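PDB 5U1T: separin from Saccharomyces cerevisiae, which cleaves the SCC1 subunit of cohesin as a caspase-like cysteine protease at the onset of anaphase, and is held inactive by securin for most of the cell cycle. Local coordinates for residues K861-D864 / Y865-A868; Q890-V893 / L894-D898. All blocks are in the same frame, centred on the assembly; numbering follows the deposited sequence.

Contact 1: K861-D864 / Y865-A868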
# COMPACT_ATOMS: atom_id res chain seq x y z
N LYS A 861 3.19 15.44 18.09
CA LYS A 861 1.78 15.28 18.41
C LYS A 861 1.24 13.99 17.81
O LYS A 861 0.65 13.18 18.51
CB LYS A 861 0.99 16.46 17.89
CG LYS A 861 -0.28 16.73 18.65
CD LYS A 861 -0.51 18.23 18.70
CE LYS A 861 0.77 18.98 19.16
NZ LYS A 861 0.82 20.41 18.69
N ALA A 862 1.47 13.82 16.51
CA ALA A 862 1.01 12.65 15.78
C ALA A 862 1.43 11.34 16.43
O ALA A 862 0.67 10.37 16.41
CB ALA A 862 1.52 12.71 14.35
N PHE A 863 2.62 11.32 17.02
CA PHE A 863 3.17 10.13 17.69
C PHE A 863 2.31 9.63 18.86
O PHE A 863 2.29 8.42 19.17
CB PHE A 863 4.60 10.43 18.20
CG PHE A 863 5.34 9.22 18.67
CD1 PHE A 863 5.83 8.30 17.76
CD2 PHE A 863 5.57 9.02 20.01
CE1 PHE A 863 6.51 7.18 18.20
CE2 PHE A 863 6.26 7.91 20.46
CZ PHE A 863 6.72 6.99 19.55
N ASP A 864 1.62 10.55 19.51
CA ASP A 864 0.75 10.20 20.62
C ASP A 864 -0.25 9.12 20.26
O ASP A 864 -0.59 8.29 21.10
CB ASP A 864 0.01 11.42 21.13
CG ASP A 864 0.86 12.27 22.02
OD1 ASP A 864 1.79 11.69 22.65
OD2 ASP A 864 0.63 13.50 22.09
N TYR A 865 -0.70 9.12 19.01
CA TYR A 865 -1.74 8.20 18.55
C TYR A 865 -1.17 6.86 18.16
O TYR A 865 -1.83 6.07 17.50
CB TYR A 865 -2.48 8.80 17.36
CG TYR A 865 -3.21 10.08 17.69
CD1 TYR A 865 -2.50 11.24 18.00
CD2 TYR A 865 -4.59 10.14 17.68
CE1 TYR A 865 -3.15 12.41 18.30
CE2 TYR A 865 -5.26 11.32 17.98
CZ TYR A 865 -4.52 12.45 18.29
OH TYR A 865 -5.18 13.62 18.60
N LEU A 866 0.08 6.62 18.54
CA LEU A 866 0.74 5.37 18.19
C LEU A 866 1.00 4.58 19.45
O LEU A 866 1.00 5.12 20.55
CB LEU A 866 2.04 5.65 17.41
CG LEU A 866 1.89 6.34 16.04
CD1 LEU A 866 3.22 6.48 15.31
CD2 LEU A 866 0.90 5.60 15.15
N ASP A 867 1.16 3.27 19.31
CA ASP A 867 1.50 2.42 20.44
C ASP A 867 3.04 2.34 20.51
O ASP A 867 3.66 1.55 19.80
CB ASP A 867 0.82 1.05 20.30
CG ASP A 867 1.16 0.07 21.43
OD1 ASP A 867 2.29 0.12 21.97
OD2 ASP A 867 0.30 -0.78 21.77
N ALA A 868 3.63 3.17 21.38
CA ALA A 868 5.07 3.34 21.44
C ALA A 868 5.81 2.02 21.71
O ALA A 868 6.88 1.79 21.13
CB ALA A 868 5.45 4.37 22.49

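Contact 2: Q890-V893 / L894-D898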
# COMPACT_ATOMS: atom_id res chain seq x y z
N GLN A 890 18.85 2.01 23.15
CA GLN A 890 18.56 1.16 24.27
C GLN A 890 17.10 0.69 24.37
O GLN A 890 16.80 -0.28 25.06
CB GLN A 890 18.95 1.87 25.55
CG GLN A 890 19.25 0.89 26.67
CD GLN A 890 20.71 0.49 26.76
OE1 GLN A 890 21.62 1.26 26.38
NE2 GLN A 890 20.95 -0.74 27.26
N SER A 891 16.19 1.37 23.69
CA SER A 891 14.84 0.84 23.58
C SER A 891 14.83 -0.24 22.48
O SER A 891 13.93 -1.07 22.41
CB SER A 891 13.83 1.94 23.30
OG SER A 891 14.12 2.59 22.09
N LEU A 892 15.86 -0.23 21.65
CA LEU A 892 16.11 -1.32 20.73
C LEU A 892 16.56 -2.60 21.44
O LEU A 892 16.32 -3.69 20.94
CB LEU A 892 17.16 -0.92 19.69
CG LEU A 892 16.84 0.02 18.53
CD1 LEU A 892 18.14 0.41 17.82
CD2 LEU A 892 15.85 -0.64 17.56
N VAL A 893 17.21 -2.48 22.60
CA VAL A 893 17.56 -3.70 23.32
C VAL A 893 16.37 -4.19 24.14
O VAL A 893 16.19 -5.40 24.31
CB VAL A 893 18.81 -3.54 24.24
CG1 VAL A 893 19.96 -2.91 23.48
CG2 VAL A 893 18.49 -2.76 25.52
N LEU A 894 15.52 -3.29 24.63
CA LEU A 894 14.37 -3.75 25.40
C LEU A 894 13.27 -4.30 24.52
O LEU A 894 12.26 -4.77 25.03
CB LEU A 894 13.80 -2.63 26.26
CG LEU A 894 14.57 -2.34 27.55
CD1 LEU A 894 13.77 -1.38 28.42
CD2 LEU A 894 14.92 -3.64 28.32
N TYR A 895 13.44 -4.22 23.21
CA TYR A 895 12.40 -4.66 22.28
C TYR A 895 12.81 -5.98 21.67
O TYR A 895 11.97 -6.85 21.46
CB TYR A 895 12.16 -3.61 21.20
CG TYR A 895 11.00 -3.90 20.26
CD1 TYR A 895 11.16 -4.72 19.15
CD2 TYR A 895 9.76 -3.32 20.46
CE1 TYR A 895 10.12 -4.97 18.28
CE2 TYR A 895 8.71 -3.56 19.59
CZ TYR A 895 8.89 -4.39 18.50
OH TYR A 895 7.85 -4.61 17.62
N PHE A 896 14.10 -6.16 21.40
CA PHE A 896 14.57 -7.44 20.89
C PHE A 896 15.05 -8.38 22.00
O PHE A 896 15.11 -9.60 21.80
CB PHE A 896 15.69 -7.24 19.88
CG PHE A 896 15.21 -6.63 18.60
CD1 PHE A 896 14.65 -7.42 17.62
CD2 PHE A 896 15.30 -5.27 18.39
CE1 PHE A 896 14.21 -6.87 16.46
CE2 PHE A 896 14.86 -4.72 17.23
CZ PHE A 896 14.30 -5.52 16.26
N GLY A 897 15.35 -7.83 23.17
CA GLY A 897 15.81 -8.62 24.29
C GLY A 897 16.94 -9.53 23.86
O GLY A 897 17.95 -9.06 23.34
N ASP A 898 16.73 -10.83 24.00
CA ASP A 898 17.74 -11.82 23.66
C ASP A 898 17.79 -12.14 22.16
O ASP A 898 18.64 -12.92 21.73
CB ASP A 898 17.47 -13.10 24.43
CG ASP A 898 16.03 -13.50 24.34
OD1 ASP A 898 15.42 -13.20 23.29
OD2 ASP A 898 15.49 -14.07 25.31

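Contact 1: K861-D864 / Y865-A868
The carbonyl O of F863 takes the amide N of L866 at 2.9 Å, closing a type I beta turn over F863 to L866 close to the end of helix 849-863. One residue earlier, Y865 N bonds A862 O at 3.2 Å, a second i to i+3 link. The L866 side chain lies against the same turn: its CB is 3.3 Å from F863 O, and L866 CD1 reaches F863 CD1 at 4.0 Å, the two side chains crossing at about a right angle. With CG anti to the backbone N (chi1 -169°), the F863 ring extends toward L866 and A868, and its CZ touches A868 CB at 4.1 Å. The Y865 ring turns back along the helix end, with K861 O in its plane at the edge, 3.7 Å from Y865 CD1. F878 stacks on the F863 ring, while P829 and Y833 of helix 829-845 pack on L866. Chemically, A862 O and F863 O each take an amide N three residues on, F863 O also lies against L866 CB, and K861 O lies at the edge of the Y865 ring; F863 and L866, for their part, keep apolar contacts with the neighbouring helices.

Contact 2: Q890-V893 / L894-D898
L892 and F896, one helical turn apart, meet through L892 CD2 and F896 CE2 at 4.2 Å. The closer approach is to backbone: L892 O lies in the plane of the F896 ring, at its edge, 3.2 Å from F896 CD2. F896 CG is anti to its own carbonyl carbon and beside the backbone N (chi1 -69°), which swings the ring back along the helix to this oxygen. The same oxygen also receives F896 N in a weak hydrogen bond, so one carbonyl faces both the amide and the ring edge of a single residue. Over one face of the F896 ring stands Y895 CD1, 4.1 Å above the plane and over the ring centre. Y895 itself takes the other course, CG anti to the backbone N (chi1 -174°), and its CB rests 3.3 Å from S891 O. V893 and L894 are consecutive and touch loosely, V893 CG2 to L894 CG. Two further backbone bonds of the i to i+4 kind bracket this turn: L894 N to Q890 O at 3.3 Å and G897 N to V893 O at 2.8 Å. At G897 phi becomes positive and the chain leaves the helix, a conformation that a residue without a side chain adopts easily. The hydroxyl of S891 turns back to K887 O and L888 O in the preceding turn, while Y895 OH bonds A870 O and K622 N. Around the turn, S891, L892 and Y895 lie against helix 872-881, through L875, L879, T876 and I872, and L892 and F896 also pack on L905 of helix 905-912, so that helices 885-891 and 893-896 are joined to the helix before them and the helix after.

How the contacts relate
Contact 1 comes first along the chain, at the end of helix 849-863, and contact 2 follows where helix 885-891 gives way to the short helix 893-896. Their centres are 20 Å apart and their nearest atoms about 6 Å, without touching. Helix 872-881 lies between them in sequence and packs against both: L875 meets F863 of contact 1 and S891 of contact 2. A870, in the loop that leads into this helix, gives a second tie, since its N is bonded to D867 OD1 of contact 1 and it is also the partner of Y895 in contact 2. Both contacts thus belong to one succession of packed helices in the helical part of separase, away from the probable catalytic cysteine.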